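Local coordinates for protein beta-galactosidase (Bacillus circulans subsp. alkalophilus, PDB 3TTY) that releases terminal beta-linked galactose from its substrates by hydrolysis, as a trimeric glycoside hydrolase whose TIM-barrel domain binds galactose, at residues A48-D53 and Y57-L62; E170-L175 and K180-S185. All blocks are in the same frame, centred on the assembly; numbering follows the deposited sequence.

Interaction 1 of 2, residues A48-D53 and Y57-L62; sequences AKIQRD and YDFTWL
Lys49 lies over one face of the Trp61 indole. Its CB points toward residues 57-62, and with CG anti to the backbone N (chi1 -171°) the chain runs on extended across the ring. CG is 4.1 Å from Trp61 NE1, CD sits over the centre of the indole in a CH-pi contact, and CE comes to 3.7 Å from Trp61 CD2. A bend at chi4 then sets NZ 5.0 Å from the centroid of the five-membered ring, a cation-pi contact. Ile50 CG1 meets the indole edge at Trp61 CZ2, 3.6 Å away, while Ile50 CG2 lies over a face of Phe59. Replacing Trp61 by an alanine is likely to leave the Lys49 chain without its aromatic platform, open a gap beside Ile50 CG1 and cost the weak bond from Trp61 NE1 to Asp58 O. Between the backbones, Asp58 N donates to Ile50 O (2.8 Å). Gln51 CG covers a face of the Tyr57 ring. Asp58 OD1 accepts from Thr60 N, a capping bond, and also from Thr60 OG1. The contact packs the end of helix 47-50 against the start of helix 60-71, in the beta-alpha connection that follows strand 39-42 of the TIM barrel.

Interaction 2 of 2, residues E170-L175 and K180-S185; sequences ERYGTL and KAWNTS
Tyr172, in the last turn of helix 158-172, packs against Ala181 and Trp182 at the end of helix 175-181, where two consecutive helices are joined by a tight turn in the connection between TIM-barrel strands 142-146 and 249-253. The apolar part is small and close: Tyr172 CE1 approaches Ala181 CB to 3.4 Å, and the methyl group also lies near CZ of the same ring. The aromatic part is an offset edge-to-face pair, in which the edge of Tyr172 is turned toward the face of Trp182, with the planes at 72° and the centroid of the indole five-membered ring 5.8 Å from that of the phenol. Tyr172 reaches across with CG anti to its carbonyl carbon (chi1 -64°), and Arg171 CG covers one face of its ring, over the centre. The polar ends converge on Asp220 of helix 215-243: Tyr172 OH and Trp182 NE1 both hydrogen-bond to its OD1, which ties both helix ends to that longer helix. Within 170-175, Arg171 NE adds a weak bond to Tyr172 OH. The backbone explains the turns. Gly173 leaves the first helix at positive phi, where a CB would collide with the carbonyl O of Tyr172, and Thr174 then takes the N-cap position of the second helix, its OG1 accepting from Ala177 N. Helix 175-181 ends in a Schellman motif at Asn183, also at positive phi, whose N donates to Lys180 O at 3.0 Å.

Interaction 1 precedes interaction 2 along the chain, and both lie in the TIM-barrel part of the chain. Their centres are about 47 Å apart and their nearest atoms about 27 Å apart, so they do not touch. Residues 48-53 and 57-62 join helices 47-50 and 60-71, between barrel strands 39-42 and 75-79, whereas 170-175 and 180-185 join helices 158-172 and 175-181, between strands 142-146 and 249-253. Each thus shapes a separate connection between successive strands. Both regions also meet other subunits: the backbone of Ala48 hydrogen-bonds to Ser188 and Tyr192 of the second subunit, and Asn183 packs on Gly352 of the third, placing both at trimer interfaces.

Interaction 1 of 2, residues A48-D53 and Y57-L62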
ATOM      1  N   ALA A  48      10.553 -29.333 -18.657  1.00 12.98           N
ATOM      2  CA  ALA A  48      11.897 -29.727 -18.248  1.00 17.47           C
ATOM      3  C   ALA A  48      12.066 -31.245 -18.120  1.00 16.72           C
ATOM      4  O   ALA A  48      13.142 -31.775 -18.381  1.00 18.39           O
ATOM      5  CB  ALA A  48      12.313 -29.020 -16.953  1.00 14.94           C
ATOM      6  N   LYS A  49      11.013 -31.952 -17.734  1.00 15.07           N
ATOM      7  CA  LYS A  49      11.117 -33.412 -17.677  1.00 15.55           C
ATOM      8  C   LYS A  49      11.341 -33.990 -19.073  1.00 17.10           C
ATOM      9  O   LYS A  49      12.094 -34.945 -19.267  1.00 18.62           O
ATOM     10  CB  LYS A  49       9.874 -34.035 -17.044  1.00 16.76           C
ATOM     11  CG  LYS A  49      10.029 -35.538 -16.771  1.00 16.34           C
ATOM     12  CD  LYS A  49       8.828 -36.088 -16.036  1.00 20.41           C
ATOM     13  CE  LYS A  49       9.024 -37.565 -15.673  1.00 21.59           C
ATOM     14  NZ  LYS A  49      10.332 -37.853 -15.031  1.00 22.50           N
ATOM     15  N   ILE A  50      10.688 -33.391 -20.054  1.00 18.28           N
ATOM     16  CA  ILE A  50      10.821 -33.845 -21.422  1.00 18.61           C
ATOM     17  C   ILE A  50      12.149 -33.406 -22.006  1.00 17.35           C
ATOM     18  O   ILE A  50      12.889 -34.211 -22.577  1.00 15.61           O
ATOM     19  CB  ILE A  50       9.696 -33.281 -22.297  1.00 19.23           C
ATOM     20  CG1 ILE A  50       8.349 -33.866 -21.852  1.00 15.96           C
ATOM     21  CG2 ILE A  50       9.991 -33.558 -23.761  1.00 15.80           C
ATOM     22  CD1 ILE A  50       7.146 -33.109 -22.379  1.00 14.19           C
ATOM     23  N   GLN A  51      12.462 -32.127 -21.864  1.00 16.68           N
ATOM     24  CA  GLN A  51      13.629 -31.592 -22.557  1.00 17.45           C
ATOM     25  C   GLN A  51      14.676 -30.993 -21.615  1.00 19.23           C
ATOM     26  O   GLN A  51      14.467 -29.929 -21.037  1.00 16.84           O
ATOM     27  CB  GLN A  51      13.181 -30.572 -23.599  1.00 15.75           C
ATOM     28  CG  GLN A  51      14.290 -30.090 -24.543  1.00 16.29           C
ATOM     29  CD  GLN A  51      13.874 -28.851 -25.329  1.00 17.00           C
ATOM     30  OE1 GLN A  51      12.705 -28.463 -25.329  1.00 14.23           O
ATOM     31  NE2 GLN A  51      14.835 -28.214 -25.983  1.00 18.49           N
ATOM     32  N   ARG A  52      15.815 -31.668 -21.488  1.00 16.20           N
ATOM     33  CA  ARG A  52      16.832 -31.273 -20.512  1.00 19.40           C
ATOM     34  C   ARG A  52      17.919 -30.347 -21.081  1.00 20.02           C
ATOM     35  O   ARG A  52      18.750 -29.826 -20.337  1.00 18.91           O
ATOM     36  CB  ARG A  52      17.488 -32.517 -19.920  1.00 22.42           C
ATOM     37  CG  ARG A  52      18.165 -33.389 -20.959  1.00 22.64           C
ATOM     38  CD  ARG A  52      19.460 -33.971 -20.411  1.00 32.38           C
ATOM     39  NE  ARG A  52      19.223 -34.907 -19.314  1.00 38.26           N
ATOM     40  CZ  ARG A  52      19.987 -35.016 -18.222  1.00 44.92           C
ATOM     41  NH1 ARG A  52      21.055 -34.228 -18.056  1.00 33.50           N
ATOM     42  NH2 ARG A  52      19.676 -35.918 -17.289  1.00 36.82           N
ATOM     43  N   ASP A  53      17.932 -30.195 -22.404  1.00 18.31           N
ATOM     44  CA  ASP A  53      18.852 -29.291 -23.089  1.00 21.11           C
ATOM     45  C   ASP A  53      18.353 -29.045 -24.515  1.00 18.96           C
ATOM     46  O   ASP A  53      17.287 -29.532 -24.886  1.00 22.40           O
ATOM     47  CB  ASP A  53      20.301 -29.805 -23.059  1.00 17.47           C
ATOM     48  CG  ASP A  53      20.493 -31.090 -23.861  1.00 23.04           C
ATOM     49  OD1 ASP A  53      19.742 -31.300 -24.841  1.00 23.05           O
ATOM     50  OD2 ASP A  53      21.398 -31.882 -23.508  1.00 19.16           O
ATOM     51  N   TYR A  57      15.272 -34.943 -25.978  1.00 17.64           N
ATOM     52  CA  TYR A  57      13.846 -35.102 -25.693  1.00 23.21           C
ATOM     53  C   TYR A  57      13.532 -36.517 -25.180  1.00 24.40           C
ATOM     54  O   TYR A  57      13.892 -37.516 -25.803  1.00 20.66           O
ATOM     55  CB  TYR A  57      12.993 -34.801 -26.942  1.00 20.01           C
ATOM     56  CG  TYR A  57      13.108 -33.371 -27.454  1.00 21.40           C
ATOM     57  CD1 TYR A  57      12.222 -32.386 -27.038  1.00 20.55           C
ATOM     58  CD2 TYR A  57      14.103 -33.009 -28.347  1.00 24.43           C
ATOM     59  CE1 TYR A  57      12.328 -31.084 -27.494  1.00 20.55           C
ATOM     60  CE2 TYR A  57      14.217 -31.702 -28.814  1.00 21.67           C
ATOM     61  CZ  TYR A  57      13.329 -30.753 -28.385  1.00 20.80           C
ATOM     62  OH  TYR A  57      13.440 -29.469 -28.849  1.00 19.49           O
ATOM     63  N   ASP A  58      12.848 -36.594 -24.045  1.00 22.50           N
ATOM     64  CA  ASP A  58      12.459 -37.875 -23.482  1.00 20.35           C
ATOM     65  C   ASP A  58      10.951 -37.949 -23.277  1.00 17.35           C
ATOM     66  O   ASP A  58      10.389 -37.204 -22.482  1.00 17.60           O
ATOM     67  CB  ASP A  58      13.187 -38.148 -22.166  1.00 20.21           C
ATOM     68  CG  ASP A  58      12.749 -39.461 -21.530  1.00 23.20           C
ATOM     69  OD1 ASP A  58      12.550 -40.449 -22.270  1.00 23.77           O
ATOM     70  OD2 ASP A  58      12.580 -39.501 -20.298  1.00 22.06           O
ATOM     71  N   PHE A  59      10.304 -38.847 -24.010  1.00 14.87           N
ATOM     72  CA  PHE A  59       8.858 -38.996 -23.946  1.00 17.20           C
ATOM     73  C   PHE A  59       8.454 -40.349 -23.360  1.00 18.55           C
ATOM     74  O   PHE A  59       7.260 -40.634 -23.218  1.00 18.57           O
ATOM     75  CB  PHE A  59       8.239 -38.855 -25.341  1.00 15.72           C
ATOM     76  CG  PHE A  59       8.372 -37.480 -25.949  1.00 17.38           C
ATOM     77  CD1 PHE A  59       7.482 -36.465 -25.614  1.00 14.92           C
ATOM     78  CD2 PHE A  59       9.348 -37.218 -26.900  1.00 19.55           C
ATOM     79  CE1 PHE A  59       7.581 -35.207 -26.196  1.00 15.38           C
ATOM     80  CE2 PHE A  59       9.453 -35.966 -27.490  1.00 18.48           C
ATOM     81  CZ  PHE A  59       8.564 -34.957 -27.138  1.00 18.23           C
ATOM     82  N   THR A  60       9.437 -41.187 -23.024  1.00 17.46           N
ATOM     83  CA  THR A  60       9.131 -42.543 -22.558  1.00 20.24           C
ATOM     84  C   THR A  60       8.239 -42.544 -21.317  1.00 19.98           C
ATOM     85  O   THR A  60       7.331 -43.365 -21.210  1.00 24.55           O
ATOM     86  CB  THR A  60      10.403 -43.398 -22.338  1.00 24.01           C
ATOM     87  OG1 THR A  60      11.182 -42.854 -21.264  1.00 23.98           O
ATOM     88  CG2 THR A  60      11.238 -43.435 -23.617  1.00 18.98           C
ATOM     89  N   TRP A  61       8.477 -41.601 -20.408  1.00 20.31           N
ATOM     90  CA  TRP A  61       7.686 -41.472 -19.186  1.00 20.15           C
ATOM     91  C   TRP A  61       6.234 -41.170 -19.544  1.00 20.79           C
ATOM     92  O   TRP A  61       5.296 -41.700 -18.941  1.00 21.10           O
ATOM     93  CB  TRP A  61       8.244 -40.344 -18.294  1.00 20.64           C
ATOM     94  CG  TRP A  61       8.090 -38.980 -18.913  1.00 18.06           C
ATOM     95  CD1 TRP A  61       8.915 -38.399 -19.829  1.00 18.74           C
ATOM     96  CD2 TRP A  61       7.021 -38.050 -18.690  1.00 18.29           C
ATOM     97  NE1 TRP A  61       8.432 -37.162 -20.187  1.00 17.45           N
ATOM     98  CE2 TRP A  61       7.269 -36.925 -19.503  1.00 16.39           C
ATOM     99  CE3 TRP A  61       5.880 -38.059 -17.880  1.00 17.00           C
ATOM    100  CZ2 TRP A  61       6.424 -35.814 -19.522  1.00 16.87           C
ATOM    101  CZ3 TRP A  61       5.044 -36.953 -17.897  1.00 18.60           C
ATOM    102  CH2 TRP A  61       5.318 -35.849 -18.716  1.00 16.14           C
ATOM    103  N   LEU A  62       6.060 -40.308 -20.531  1.00 16.78           N
ATOM    104  CA  LEU A  62       4.732 -39.888 -20.957  1.00 18.27           C
ATOM    105  C   LEU A  62       4.003 -41.005 -21.718  1.00 18.49           C
ATOM    106  O   LEU A  62       2.803 -41.193 -21.542  1.00 20.02           O
ATOM    107  CB  LEU A  62       4.837 -38.630 -21.821  1.00 16.26           C
ATOM    108  CG  LEU A  62       3.520 -38.071 -22.333  1.00 16.76           C
ATOM    109  CD1 LEU A  62       2.646 -37.746 -21.154  1.00 14.77           C
ATOM    110  CD2 LEU A  62       3.776 -36.852 -23.205  1.00 13.73           C
TER
HETATM  111  O   HOH W   1      12.839 -37.502 -18.524  1.00 19.07           O
HETATM  112  O   HOH W   2      11.660 -27.896 -27.869  1.00 14.68           O

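Interaction 2 of 2, residues E170-L175 and K180-S185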
ATOM      1  N   GLU A 170       2.720  -1.336 -38.670  1.00 17.03           N
ATOM      2  CA  GLU A 170       1.669  -2.082 -39.337  1.00 19.52           C
ATOM      3  C   GLU A 170       0.318  -1.434 -39.105  1.00 21.40           C
ATOM      4  O   GLU A 170      -0.516  -1.399 -39.999  1.00 24.80           O
ATOM      5  CB  GLU A 170       1.635  -3.534 -38.859  1.00 20.69           C
ATOM      6  CG  GLU A 170       3.014  -4.172 -38.803  1.00 29.76           C
ATOM      7  CD  GLU A 170       3.041  -5.609 -39.263  1.00 48.17           C
ATOM      8  OE1 GLU A 170       3.374  -6.493 -38.429  1.00 46.15           O
ATOM      9  OE2 GLU A 170       2.759  -5.847 -40.465  1.00 55.09           O
ATOM     10  N   ARG A 171       0.101  -0.912 -37.904  1.00 19.25           N
ATOM     11  CA  ARG A 171      -1.207  -0.378 -37.574  1.00 18.62           C
ATOM     12  C   ARG A 171      -1.426   0.970 -38.256  1.00 23.48           C
ATOM     13  O   ARG A 171      -2.464   1.191 -38.890  1.00 17.74           O
ATOM     14  CB  ARG A 171      -1.389  -0.248 -36.057  1.00 19.97           C
ATOM     15  CG  ARG A 171      -2.816   0.106 -35.627  1.00 18.72           C
ATOM     16  CD  ARG A 171      -2.965   0.107 -34.101  1.00 21.11           C
ATOM     17  NE  ARG A 171      -4.280   0.585 -33.679  1.00 22.90           N
ATOM     18  CZ  ARG A 171      -5.341  -0.204 -33.493  1.00 27.52           C
ATOM     19  NH1 ARG A 171      -5.246  -1.519 -33.667  1.00 21.40           N
ATOM     20  NH2 ARG A 171      -6.498   0.320 -33.113  1.00 29.33           N
ATOM     21  N   TYR A 172      -0.448   1.866 -38.136  1.00 16.86           N
ATOM     22  CA  TYR A 172      -0.685   3.249 -38.517  1.00 19.06           C
ATOM     23  C   TYR A 172      -0.055   3.669 -39.839  1.00 19.89           C
ATOM     24  O   TYR A 172      -0.498   4.631 -40.448  1.00 19.25           O
ATOM     25  CB  TYR A 172      -0.238   4.189 -37.404  1.00 16.41           C
ATOM     26  CG  TYR A 172      -1.038   4.020 -36.155  1.00 16.95           C
ATOM     27  CD1 TYR A 172      -2.376   4.400 -36.113  1.00 17.17           C
ATOM     28  CD2 TYR A 172      -0.464   3.468 -35.011  1.00 12.83           C
ATOM     29  CE1 TYR A 172      -3.130   4.230 -34.964  1.00 16.52           C
ATOM     30  CE2 TYR A 172      -1.201   3.301 -33.869  1.00 15.69           C
ATOM     31  CZ  TYR A 172      -2.530   3.685 -33.843  1.00 17.55           C
ATOM     32  OH  TYR A 172      -3.256   3.518 -32.693  1.00 18.32           O
ATOM     33  N   GLY A 173       0.988   2.963 -40.263  1.00 19.22           N
ATOM     34  CA  GLY A 173       1.610   3.230 -41.546  1.00 20.50           C
ATOM     35  C   GLY A 173       2.645   4.337 -41.531  1.00 21.98           C
ATOM     36  O   GLY A 173       3.769   4.157 -42.000  1.00 21.41           O
ATOM     37  N   THR A 174       2.268   5.495 -40.997  1.00 19.91           N
ATOM     38  CA  THR A 174       3.178   6.631 -40.975  1.00 19.52           C
ATOM     39  C   THR A 174       3.261   7.245 -39.585  1.00 18.77           C
ATOM     40  O   THR A 174       2.336   7.134 -38.795  1.00 16.19           O
ATOM     41  CB  THR A 174       2.700   7.750 -41.927  1.00 17.68           C
ATOM     42  OG1 THR A 174       1.411   8.212 -41.501  1.00 19.44           O
ATOM     43  CG2 THR A 174       2.616   7.255 -43.362  1.00 19.40           C
ATOM     44  N   LEU A 175       4.352   7.940 -39.302  1.00 19.69           N
ATOM     45  CA  LEU A 175       4.419   8.715 -38.072  1.00 22.27           C
ATOM     46  C   LEU A 175       3.307   9.758 -38.019  1.00 21.12           C
ATOM     47  O   LEU A 175       2.804  10.108 -36.945  1.00 21.28           O
ATOM     48  CB  LEU A 175       5.782   9.379 -37.916  1.00 22.36           C
ATOM     49  CG  LEU A 175       6.880   8.414 -37.483  1.00 23.28           C
ATOM     50  CD1 LEU A 175       8.190   9.160 -37.454  1.00 24.96           C
ATOM     51  CD2 LEU A 175       6.566   7.796 -36.112  1.00 20.33           C
ATOM     52  N   LYS A 180      -1.173  11.552 -34.787  1.00 19.14           N
ATOM     53  CA  LYS A 180      -2.572  11.981 -34.677  1.00 20.44           C
ATOM     54  C   LYS A 180      -3.413  11.022 -33.822  1.00 19.38           C
ATOM     55  O   LYS A 180      -4.146  11.452 -32.921  1.00 16.56           O
ATOM     56  CB  LYS A 180      -3.195  12.140 -36.060  1.00 23.68           C
ATOM     57  CG  LYS A 180      -4.544  12.856 -36.069  1.00 29.51           C
ATOM     58  CD  LYS A 180      -4.722  13.634 -37.379  1.00 42.43           C
ATOM     59  CE  LYS A 180      -6.170  14.017 -37.617  1.00 45.19           C
ATOM     60  NZ  LYS A 180      -7.018  12.795 -37.748  1.00 52.34           N
ATOM     61  N   ALA A 181      -3.310   9.727 -34.105  1.00 14.88           N
ATOM     62  CA  ALA A 181      -4.022   8.728 -33.308  1.00 18.88           C
ATOM     63  C   ALA A 181      -3.724   8.887 -31.819  1.00 17.62           C
ATOM     64  O   ALA A 181      -4.589   8.655 -30.990  1.00 18.06           O
ATOM     65  CB  ALA A 181      -3.679   7.313 -33.770  1.00 16.53           C
ATOM     66  N   TRP A 182      -2.506   9.300 -31.488  1.00 17.02           N
ATOM     67  CA  TRP A 182      -2.073   9.381 -30.093  1.00 21.81           C
ATOM     68  C   TRP A 182      -2.183  10.783 -29.510  1.00 18.96           C
ATOM     69  O   TRP A 182      -1.910  10.987 -28.325  1.00 17.96           O
ATOM     70  CB  TRP A 182      -0.621   8.903 -29.955  1.00 17.56           C
ATOM     71  CG  TRP A 182      -0.469   7.418 -29.912  1.00 19.01           C
ATOM     72  CD1 TRP A 182      -1.466   6.495 -29.965  1.00 16.66           C
ATOM     73  CD2 TRP A 182       0.757   6.680 -29.783  1.00 14.44           C
ATOM     74  NE1 TRP A 182      -0.940   5.230 -29.893  1.00 16.34           N
ATOM     75  CE2 TRP A 182       0.421   5.314 -29.767  1.00 15.63           C
ATOM     76  CE3 TRP A 182       2.101   7.043 -29.688  1.00 13.82           C
ATOM     77  CZ2 TRP A 182       1.375   4.308 -29.650  1.00 12.72           C
ATOM     78  CZ3 TRP A 182       3.048   6.046 -29.578  1.00 15.03           C
ATOM     79  CH2 TRP A 182       2.679   4.692 -29.555  1.00 14.63           C
ATOM     80  N   ASN A 183      -2.569  11.745 -30.344  1.00 19.79           N
ATOM     81  CA  ASN A 183      -2.621  13.161 -29.954  1.00 15.99           C
ATOM     82  C   ASN A 183      -1.302  13.712 -29.379  1.00 16.15           C
ATOM     83  O   ASN A 183      -1.287  14.405 -28.369  1.00 16.70           O
ATOM     84  CB  ASN A 183      -3.764  13.407 -28.972  1.00 16.56           C
ATOM     85  CG  ASN A 183      -4.397  14.767 -29.167  1.00 22.29           C
ATOM     86  OD1 ASN A 183      -4.726  15.143 -30.295  1.00 17.51           O
ATOM     87  ND2 ASN A 183      -4.523  15.533 -28.086  1.00 18.36           N
ATOM     88  N   THR A 184      -0.192  13.417 -30.037  1.00 17.73           N
ATOM     89  CA  THR A 184       1.106  13.697 -29.451  1.00 16.40           C
ATOM     90  C   THR A 184       1.495  15.180 -29.417  1.00 19.74           C
ATOM     91  O   THR A 184       2.541  15.526 -28.875  1.00 18.26           O
ATOM     92  CB  THR A 184       2.214  12.906 -30.148  1.00 19.12           C
ATOM     93  OG1 THR A 184       2.326  13.344 -31.507  1.00 17.76           O
ATOM     94  CG2 THR A 184       1.904  11.415 -30.120  1.00 17.70           C
ATOM     95  N   SER A 185       0.684  16.064 -29.994  1.00 21.29           N
ATOM     96  CA  SER A 185       0.990  17.488 -29.851  1.00 20.48           C
ATOM     97  C   SER A 185       0.795  17.909 -28.391  1.00 21.01           C
ATOM     98  O   SER A 185       1.331  18.934 -27.958  1.00 22.59           O
ATOM     99  CB  SER A 185       0.167  18.351 -30.798  1.00 19.45           C
ATOM    100  OG  SER A 185      -1.191  18.329 -30.425  1.00 27.60           O
TER